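PDB 2GP4: 6-phosphogluconate dehydratase, which catalyses the dehydration of 6-phosphogluconate, a step of the Entner-Doudoroff pathway, and is captured here as the apo form without its iron-sulfur cluster. Local coordinates for residues 366-376 with 418-429; 192-200 with 259-269. All blocks are in the same frame, centred on the assembly; numbering follows the deposited sequence.

How the contacts relate
Following the chain from the N terminus, contact 2 comes first: strand 193-195 and the residues after it are met by 259-269, so the intervening 58 residues, with helices 223-229, 235-243 and 252-256, form a loop closed at its base. Contact 1 follows in series, neither nested in contact 2 nor crossing it, and closes a shorter loop of 41 residues that carries strands 403-408 and 411-416. Contact 2 ties an outermost strand of the three-stranded sheet to the chain leading into helix 272-287; contact 1 ties helices 364-370 and 372-383 to the link toward strand 440-445. Their centres lie about 19 Å apart, yet F266 of contact 2 packs against H368 and M373 of contact 1.

Contact 1 (366-376 with 418-429); sequences HFHAAGGMAFL and PTVSLDTEVLTS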
loop_
_atom_site.group_PDB
_atom_site.type_symbol
_atom_site.label_atom_id
_atom_site.label_comp_id
_atom_site.label_asym_id
_atom_site.label_seq_id
_atom_site.Cartn_x
_atom_site.Cartn_y
_atom_site.Cartn_z
ATOM N N HIS A 366 -7.519 18.706 0.625
ATOM C CA HIS A 366 -6.848 19.600 1.570
ATOM C C HIS A 366 -5.333 19.398 1.480
ATOM O O HIS A 366 -4.566 20.366 1.488
ATOM C CB HIS A 366 -7.326 19.292 2.996
ATOM C CG HIS A 366 -7.010 20.359 4.002
ATOM N ND1 HIS A 366 -5.907 21.181 3.908
ATOM C CD2 HIS A 366 -7.643 20.714 5.146
ATOM C CE1 HIS A 366 -5.884 22.006 4.938
ATOM N NE2 HIS A 366 -6.925 21.744 5.704
ATOM N N PHE A 367 -4.919 18.134 1.405
ATOM C CA PHE A 367 -3.524 17.765 1.197
ATOM C C PHE A 367 -2.979 18.397 -0.083
ATOM O O PHE A 367 -1.884 18.965 -0.085
ATOM C CB PHE A 367 -3.379 16.237 1.159
ATOM C CG PHE A 367 -2.049 15.755 0.657
ATOM C CD1 PHE A 367 -0.911 15.851 1.448
ATOM C CD2 PHE A 367 -1.937 15.185 -0.607
ATOM C CE1 PHE A 367 0.322 15.398 0.984
ATOM C CE2 PHE A 367 -0.706 14.729 -1.079
ATOM C CZ PHE A 367 0.423 14.835 -0.277
ATOM N N HIS A 368 -3.763 18.303 -1.157
ATOM C CA HIS A 368 -3.370 18.817 -2.462
ATOM C C HIS A 368 -3.281 20.342 -2.484
ATOM O O HIS A 368 -2.337 20.898 -3.030
ATOM C CB HIS A 368 -4.322 18.313 -3.546
ATOM C CG HIS A 368 -4.017 18.848 -4.910
ATOM N ND1 HIS A 368 -4.803 19.794 -5.530
ATOM C CD2 HIS A 368 -3.005 18.577 -5.767
ATOM C CE1 HIS A 368 -4.291 20.077 -6.715
ATOM N NE2 HIS A 368 -3.201 19.351 -6.884
ATOM N N ALA A 369 -4.261 21.005 -1.879
ATOM C CA ALA A 369 -4.273 22.462 -1.777
ATOM C C ALA A 369 -3.112 23.023 -0.940
ATOM O O ALA A 369 -2.666 24.149 -1.170
ATOM C CB ALA A 369 -5.614 22.944 -1.241
ATOM N N ALA A 370 -2.624 22.234 0.016
ATOM C CA ALA A 370 -1.476 22.618 0.846
ATOM C C ALA A 370 -0.146 22.608 0.076
ATOM O O ALA A 370 0.795 23.310 0.439
ATOM C CB ALA A 370 -1.384 21.718 2.073
ATOM N N GLY A 371 -0.079 21.812 -0.986
ATOM C CA GLY A 371 1.151 21.659 -1.765
ATOM C C GLY A 371 1.133 20.401 -2.606
ATOM O O GLY A 371 1.627 20.401 -3.730
ATOM N N GLY A 372 0.569 19.330 -2.043
ATOM C CA GLY A 372 0.339 18.072 -2.755
ATOM C C GLY A 372 1.575 17.254 -3.079
ATOM O O GLY A 372 2.626 17.423 -2.457
HETATM N N MSE A 373 1.433 16.362 -4.058
HETATM C CA MSE A 373 2.508 15.478 -4.492
HETATM C C MSE A 373 3.686 16.226 -5.110
HETATM O O MSE A 373 4.828 15.797 -4.969
HETATM C CB MSE A 373 1.991 14.414 -5.477
HETATM C CG MSE A 373 1.116 13.328 -4.860
HETATM SE SE MSE A 373 1.891 12.497 -3.271
HETATM C CE MSE A 373 3.397 11.579 -4.103
ATOM N N ALA A 374 3.412 17.335 -5.793
ATOM C CA ALA A 374 4.477 18.141 -6.393
ATOM C C ALA A 374 5.433 18.702 -5.339
ATOM O O ALA A 374 6.642 18.791 -5.574
ATOM C CB ALA A 374 3.899 19.262 -7.254
ATOM N N PHE A 375 4.886 19.075 -4.184
ATOM C CA PHE A 375 5.712 19.534 -3.066
ATOM C C PHE A 375 6.439 18.368 -2.396
ATOM O O PHE A 375 7.648 18.429 -2.187
ATOM C CB PHE A 375 4.881 20.313 -2.040
ATOM C CG PHE A 375 5.652 20.715 -0.818
ATOM C CD1 PHE A 375 6.482 21.831 -0.835
ATOM C CD2 PHE A 375 5.554 19.976 0.354
ATOM C CE1 PHE A 375 7.200 22.207 0.295
ATOM C CE2 PHE A 375 6.267 20.343 1.490
ATOM C CZ PHE A 375 7.092 21.466 1.461
ATOM N N LEU A 376 5.692 17.317 -2.063
ATOM C CA LEU A 376 6.244 16.143 -1.396
ATOM C C LEU A 376 7.401 15.551 -2.192
ATOM O O LEU A 376 8.445 15.220 -1.633
ATOM C CB LEU A 376 5.161 15.076 -1.212
ATOM C CG LEU A 376 5.483 13.919 -0.266
ATOM C CD1 LEU A 376 4.597 14.013 0.955
ATOM C CD2 LEU A 376 5.273 12.594 -0.968
ATOM N N PRO A 418 4.634 24.014 -6.136
ATOM C CA PRO A 418 5.029 24.795 -4.951
ATOM C C PRO A 418 6.334 24.329 -4.287
ATOM O O PRO A 418 6.714 23.160 -4.414
ATOM C CB PRO A 418 3.850 24.604 -3.996
ATOM C CG PRO A 418 3.193 23.334 -4.444
ATOM C CD PRO A 418 3.384 23.260 -5.916
ATOM N N THR A 419 7.000 25.252 -3.591
ATOM C CA THR A 419 8.266 24.981 -2.900
ATOM C C THR A 419 8.105 25.140 -1.390
ATOM O O THR A 419 8.992 24.773 -0.613
ATOM C CB THR A 419 9.395 25.935 -3.363
ATOM O OG1 THR A 419 9.001 27.294 -3.129
ATOM C CG2 THR A 419 9.719 25.738 -4.842
ATOM N N VAL A 420 6.970 25.700 -0.988
ATOM C CA VAL A 420 6.633 25.868 0.416
ATOM C C VAL A 420 5.240 25.287 0.649
ATOM O O VAL A 420 4.383 25.348 -0.235
ATOM C CB VAL A 420 6.737 27.374 0.866
ATOM C CG1 VAL A 420 5.864 28.285 0.009
ATOM C CG2 VAL A 420 6.399 27.546 2.348
ATOM N N SER A 421 5.025 24.695 1.820
ATOM C CA SER A 421 3.691 24.235 2.192
ATOM C C SER A 421 2.874 25.417 2.698
ATOM O O SER A 421 3.381 26.255 3.442
ATOM C CB SER A 421 3.764 23.148 3.270
ATOM O OG SER A 421 2.468 22.731 3.662
ATOM N N LEU A 422 1.610 25.473 2.291
ATOM C CA LEU A 422 0.691 26.499 2.775
ATOM C C LEU A 422 -0.004 26.096 4.074
ATOM O O LEU A 422 -0.672 26.917 4.701
ATOM C CB LEU A 422 -0.362 26.831 1.714
ATOM C CG LEU A 422 0.047 27.542 0.427
ATOM C CD1 LEU A 422 -1.180 27.695 -0.431
ATOM C CD2 LEU A 422 0.676 28.902 0.702
ATOM N N ASP A 423 0.146 24.837 4.476
ATOM C CA ASP A 423 -0.493 24.349 5.693
ATOM C C ASP A 423 0.362 23.276 6.372
ATOM O O ASP A 423 0.261 22.090 6.051
ATOM C CB ASP A 423 -1.901 23.826 5.378
ATOM C CG ASP A 423 -2.755 23.636 6.620
ATOM O OD1 ASP A 423 -2.210 23.572 7.748
ATOM O OD2 ASP A 423 -3.991 23.543 6.458
ATOM N N THR A 424 1.184 23.709 7.324
ATOM C CA THR A 424 2.125 22.833 8.030
ATOM C C THR A 424 1.476 21.957 9.111
ATOM O O THR A 424 2.164 21.235 9.834
ATOM C CB THR A 424 3.309 23.628 8.638
ATOM O OG1 THR A 424 2.807 24.670 9.488
ATOM C CG2 THR A 424 4.181 24.235 7.536
ATOM N N GLU A 425 0.154 22.021 9.221
ATOM C CA GLU A 425 -0.587 21.041 10.007
ATOM C C GLU A 425 -0.991 19.826 9.161
ATOM O O GLU A 425 -1.363 18.792 9.704
ATOM C CB GLU A 425 -1.813 21.678 10.670
ATOM C CG GLU A 425 -1.501 22.414 11.969
ATOM C CD GLU A 425 -2.760 22.827 12.729
ATOM O OE1 GLU A 425 -3.645 23.475 12.124
ATOM O OE2 GLU A 425 -2.859 22.509 13.941
ATOM N N VAL A 426 -0.904 19.955 7.838
ATOM C CA VAL A 426 -1.295 18.884 6.922
ATOM C C VAL A 426 -0.099 18.357 6.130
ATOM O O VAL A 426 0.057 17.148 5.954
ATOM C CB VAL A 426 -2.402 19.350 5.939
ATOM C CG1 VAL A 426 -2.710 18.271 4.907
ATOM C CG2 VAL A 426 -3.662 19.747 6.694
ATOM N N LEU A 427 0.741 19.276 5.658
ATOM C CA LEU A 427 1.877 18.934 4.817
ATOM C C LEU A 427 3.113 19.721 5.234
ATOM O O LEU A 427 3.041 20.929 5.470
ATOM C CB LEU A 427 1.537 19.205 3.354
ATOM C CG LEU A 427 2.584 18.965 2.268
ATOM C CD1 LEU A 427 3.097 17.541 2.265
ATOM C CD2 LEU A 427 1.961 19.307 0.929
ATOM N N THR A 428 4.251 19.038 5.315
ATOM C CA THR A 428 5.443 19.669 5.851
ATOM C C THR A 428 6.712 19.358 5.053
ATOM O O THR A 428 6.757 18.394 4.281
ATOM C CB THR A 428 5.606 19.343 7.362
ATOM O OG1 THR A 428 6.432 20.331 7.985
ATOM C CG2 THR A 428 6.189 17.963 7.573
ATOM N N SER A 429 7.732 20.192 5.243
ATOM C CA SER A 429 9.039 20.004 4.615
ATOM C C SER A 429 9.841 18.973 5.393
ATOM O O SER A 429 9.545 18.719 6.565
ATOM C CB SER A 429 9.802 21.324 4.613
ATOM O OG SER A 429 10.051 21.732 5.944
HETATM O O HOH W 1 7.251 21.293 -6.299
#
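F375 and L427 form the tight part of this contact, sliding past each other in opposite directions, with F375 CD2 3.7 Å from L427 CG. With CG anti to the backbone N (chi1 175°), the F375 ring reaches into the bend of 418-429; the carbonyl oxygens of P418, T419 and T428 lie at its edge, and S421 CB sits over one face. P418 CG lies 3.4 Å from G371 O and 4.2 Å from F375 CB. L427 splits its branches: CD1 meets F367 CE1 at 3.7 Å, while CD2 fits against the backbone of G371 and G372. A side chain on G371 would run into that methyl. A370 CB packs on D423 CB and L427 CB, and A370 O takes a straight bond from L422 N (3.0 Å, 173°) on a lone pair. V426 CG2 lies over one face of the H366 imidazole, offset toward the rim, in a CH-pi contact. Toward solvent the contact thins: T419 and V420 turn their side chains away, exposed L422 touches A369 O through CD1, and a water lies 2.7 Å from both A374 O and P418 O. Helix 364-370 ends in a Schellman motif at G371, packed against a loop shaped by an ST turn at S421 and an Asx turn at D423.

Contact 2 (192-200 with 259-269); sequences PMLFVPAGP and LQLPGSSFVNP
L194 and L261 cross obliquely, meeting methyl to methyl at 3.6 Å between L194 CD2 and L261 CD1. Next along the strand, F195 lies beside L259, both pointing the same way, and F195 CD1 is 4.1 Å from L259 CB. With CG beside the backbone N (chi1 -80°), the F195 ring turns its edge to L259 O, the same oxygen that takes the F195 N-H in a nearly straight bond of 3.0 Å (171°), approaching almost along the C=O axis. A water extends the pairing, donating to F195 O and accepting from L261 N. Beyond the strand P197 sets its ring against the turn: CG faces S264 OG at 3.4 Å, and CB lies by S265. Q260, extended beyond CG, brings OE1 to 4.0 Å from P197 CG, while its NE2 is held by E255. S264 OG itself donates to L261 O, which accepts S264 N as well, so two bonds grip one carbonyl. An alanine in place of S264 is likely to cost L261 O one of these two bonds and to open a small gap beside P197 CG. Farther on, G199 CA makes CA-H...O contacts with S265 O (3.5 Å) and V267 O; a side chain here would run into V267 O. P269 closes the end against A198 O and P200 O. The whole is a sheet-edge strand joined by one backbone bond to a loop that folds through a type II beta turn, 261-264.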
loop_
_atom_site.group_PDB
_atom_site.type_symbol
_atom_site.label_atom_id
_atom_site.label_comp_id
_atom_site.label_asym_id
_atom_site.label_seq_id
_atom_site.Cartn_x
_atom_site.Cartn_y
_atom_site.Cartn_z
ATOM N N PRO A 192 3.956 -0.660 -23.356
ATOM C CA PRO A 192 3.836 0.590 -22.611
ATOM C C PRO A 192 2.405 0.769 -22.125
ATOM O O PRO A 192 1.456 0.402 -22.834
ATOM C CB PRO A 192 4.161 1.657 -23.656
ATOM C CG PRO A 192 3.799 1.034 -24.958
ATOM C CD PRO A 192 4.092 -0.427 -24.807
HETATM N N MSE A 193 2.254 1.311 -20.919
HETATM C CA MSE A 193 0.937 1.538 -20.345
HETATM C C MSE A 193 0.930 2.755 -19.444
HETATM O O MSE A 193 1.957 3.129 -18.877
HETATM C CB MSE A 193 0.464 0.314 -19.558
HETATM C CG MSE A 193 0.200 -0.918 -20.407
HETATM SE SE MSE A 193 -0.301 -2.401 -19.283
HETATM C CE MSE A 193 -0.054 -3.871 -20.522
ATOM N N LEU A 194 -0.243 3.372 -19.332
ATOM C CA LEU A 194 -0.467 4.467 -18.403
ATOM C C LEU A 194 -1.731 4.209 -17.611
ATOM O O LEU A 194 -2.730 3.736 -18.163
ATOM C CB LEU A 194 -0.617 5.795 -19.148
ATOM C CG LEU A 194 0.635 6.596 -19.502
ATOM C CD1 LEU A 194 1.389 5.995 -20.683
ATOM C CD2 LEU A 194 0.239 8.028 -19.802
ATOM N N PHE A 195 -1.676 4.516 -16.317
ATOM C CA PHE A 195 -2.869 4.561 -15.489
ATOM C C PHE A 195 -3.584 5.895 -15.717
ATOM O O PHE A 195 -2.945 6.949 -15.793
ATOM C CB PHE A 195 -2.513 4.380 -14.013
ATOM C CG PHE A 195 -2.285 2.943 -13.610
ATOM C CD1 PHE A 195 -1.058 2.326 -13.837
ATOM C CD2 PHE A 195 -3.301 2.209 -12.995
ATOM C CE1 PHE A 195 -0.844 1.001 -13.459
ATOM C CE2 PHE A 195 -3.094 0.884 -12.612
ATOM C CZ PHE A 195 -1.865 0.279 -12.846
ATOM N N VAL A 196 -4.907 5.835 -15.848
ATOM C CA VAL A 196 -5.727 7.012 -16.098
ATOM C C VAL A 196 -6.715 7.191 -14.938
ATOM O O VAL A 196 -7.748 6.520 -14.887
ATOM C CB VAL A 196 -6.475 6.915 -17.453
ATOM C CG1 VAL A 196 -7.202 8.210 -17.764
ATOM C CG2 VAL A 196 -5.515 6.576 -18.584
ATOM N N PRO A 197 -6.390 8.087 -13.989
ATOM C CA PRO A 197 -7.216 8.251 -12.794
ATOM C C PRO A 197 -8.492 9.047 -13.052
ATOM O O PRO A 197 -8.539 9.876 -13.968
ATOM C CB PRO A 197 -6.301 9.022 -11.848
ATOM C CG PRO A 197 -5.430 9.818 -12.751
ATOM C CD PRO A 197 -5.222 8.988 -13.981
ATOM N N ALA A 198 -9.513 8.788 -12.242
ATOM C CA ALA A 198 -10.783 9.505 -12.332
ATOM C C ALA A 198 -10.756 10.785 -11.496
ATOM O O ALA A 198 -11.390 11.783 -11.848
ATOM C CB ALA A 198 -11.924 8.609 -11.890
ATOM N N GLY A 199 -10.012 10.741 -10.394
ATOM C CA GLY A 199 -9.964 11.836 -9.434
ATOM C C GLY A 199 -10.590 11.443 -8.109
ATOM O O GLY A 199 -10.976 10.285 -7.921
ATOM N N PRO A 200 -10.686 12.403 -7.171
ATOM C CA PRO A 200 -11.311 12.129 -5.881
ATOM C C PRO A 200 -12.819 12.366 -5.907
ATOM O O PRO A 200 -13.394 12.580 -6.978
ATOM C CB PRO A 200 -10.624 13.129 -4.950
ATOM C CG PRO A 200 -10.278 14.291 -5.840
ATOM C CD PRO A 200 -10.199 13.792 -7.264
ATOM N N LEU A 259 3.767 6.198 -13.021
ATOM C CA LEU A 259 2.887 5.299 -13.759
ATOM C C LEU A 259 1.634 5.993 -14.297
ATOM O O LEU A 259 0.830 5.384 -14.996
ATOM C CB LEU A 259 2.526 4.084 -12.893
ATOM C CG LEU A 259 3.111 2.694 -13.207
ATOM C CD1 LEU A 259 4.265 2.696 -14.201
ATOM C CD2 LEU A 259 3.508 1.988 -11.914
ATOM N N GLN A 260 1.484 7.269 -13.959
ATOM C CA GLN A 260 0.424 8.114 -14.504
ATOM C C GLN A 260 0.965 9.525 -14.710
ATOM O O GLN A 260 2.003 9.871 -14.157
ATOM C CB GLN A 260 -0.794 8.131 -13.576
ATOM C CG GLN A 260 -0.480 8.457 -12.118
ATOM C CD GLN A 260 -1.702 8.408 -11.215
ATOM O OE1 GLN A 260 -2.544 7.514 -11.321
ATOM N NE2 GLN A 260 -1.795 9.373 -10.311
ATOM N N LEU A 261 0.264 10.327 -15.508
ATOM C CA LEU A 261 0.649 11.723 -15.743
ATOM C C LEU A 261 0.787 12.520 -14.442
ATOM O O LEU A 261 -0.035 12.375 -13.541
ATOM C CB LEU A 261 -0.344 12.406 -16.687
ATOM C CG LEU A 261 -0.050 12.510 -18.192
ATOM C CD1 LEU A 261 0.870 11.419 -18.726
ATOM C CD2 LEU A 261 -1.353 12.549 -18.977
ATOM N N PRO A 262 1.847 13.345 -14.337
ATOM C CA PRO A 262 2.074 14.196 -13.164
ATOM C C PRO A 262 0.847 15.025 -12.778
ATOM O O PRO A 262 0.263 15.711 -13.625
ATOM C CB PRO A 262 3.212 15.112 -13.613
ATOM C CG PRO A 262 3.935 14.336 -14.636
ATOM C CD PRO A 262 2.916 13.506 -15.342
ATOM N N GLY A 263 0.461 14.931 -11.508
ATOM C CA GLY A 263 -0.659 15.684 -10.958
ATOM C C GLY A 263 -2.025 15.329 -11.510
ATOM O O GLY A 263 -2.979 16.080 -11.327
ATOM N N SER A 264 -2.133 14.181 -12.170
ATOM C CA SER A 264 -3.391 13.784 -12.806
ATOM C C SER A 264 -4.451 13.209 -11.853
ATOM O O SER A 264 -5.639 13.233 -12.172
ATOM C CB SER A 264 -3.133 12.803 -13.950
ATOM O OG SER A 264 -2.601 11.592 -13.451
ATOM N N SER A 265 -4.029 12.700 -10.699
ATOM C CA SER A 265 -4.947 12.022 -9.782
ATOM C C SER A 265 -5.796 12.956 -8.913
ATOM O O SER A 265 -6.762 12.517 -8.284
ATOM C CB SER A 265 -4.201 11.000 -8.905
ATOM O OG SER A 265 -3.022 11.537 -8.340
ATOM N N PHE A 266 -5.452 14.239 -8.895
ATOM C CA PHE A 266 -6.114 15.195 -8.008
ATOM C C PHE A 266 -7.063 16.142 -8.715
ATOM O O PHE A 266 -7.635 17.031 -8.084
ATOM C CB PHE A 266 -5.078 15.986 -7.213
ATOM C CG PHE A 266 -4.216 15.129 -6.353
ATOM C CD1 PHE A 266 -4.676 14.675 -5.121
ATOM C CD2 PHE A 266 -2.955 14.747 -6.785
ATOM C CE1 PHE A 266 -3.882 13.870 -4.330
ATOM C CE2 PHE A 266 -2.156 13.943 -5.999
ATOM C CZ PHE A 266 -2.620 13.504 -4.767
ATOM N N VAL A 267 -7.227 15.954 -10.018
ATOM C CA VAL A 267 -8.167 16.750 -10.789
ATOM C C VAL A 267 -9.567 16.195 -10.556
ATOM O O VAL A 267 -9.781 14.980 -10.608
ATOM C CB VAL A 267 -7.818 16.752 -12.297
ATOM C CG1 VAL A 267 -8.719 17.710 -13.060
ATOM C CG2 VAL A 267 -6.363 17.134 -12.499
ATOM N N ASN A 268 -10.506 17.092 -10.269
ATOM C CA ASN A 268 -11.901 16.732 -10.060
ATOM C C ASN A 268 -12.434 16.057 -11.322
ATOM O O ASN A 268 -12.055 16.451 -12.427
ATOM C CB ASN A 268 -12.709 17.990 -9.738
ATOM C CG ASN A 268 -13.872 17.719 -8.808
ATOM O OD1 ASN A 268 -13.699 17.625 -7.591
ATOM N ND2 ASN A 268 -15.069 17.606 -9.374
ATOM N N PRO A 269 -13.287 15.020 -11.167
ATOM C CA PRO A 269 -13.824 14.270 -12.315
ATOM C C PRO A 269 -14.539 15.104 -13.382
ATOM O O PRO A 269 -14.313 14.887 -14.575
ATOM C CB PRO A 269 -14.805 13.283 -11.660
ATOM C CG PRO A 269 -14.290 13.102 -10.289
ATOM C CD PRO A 269 -13.770 14.458 -9.891
HETATM O O HOH W 2 -2.221 9.592 -16.356
#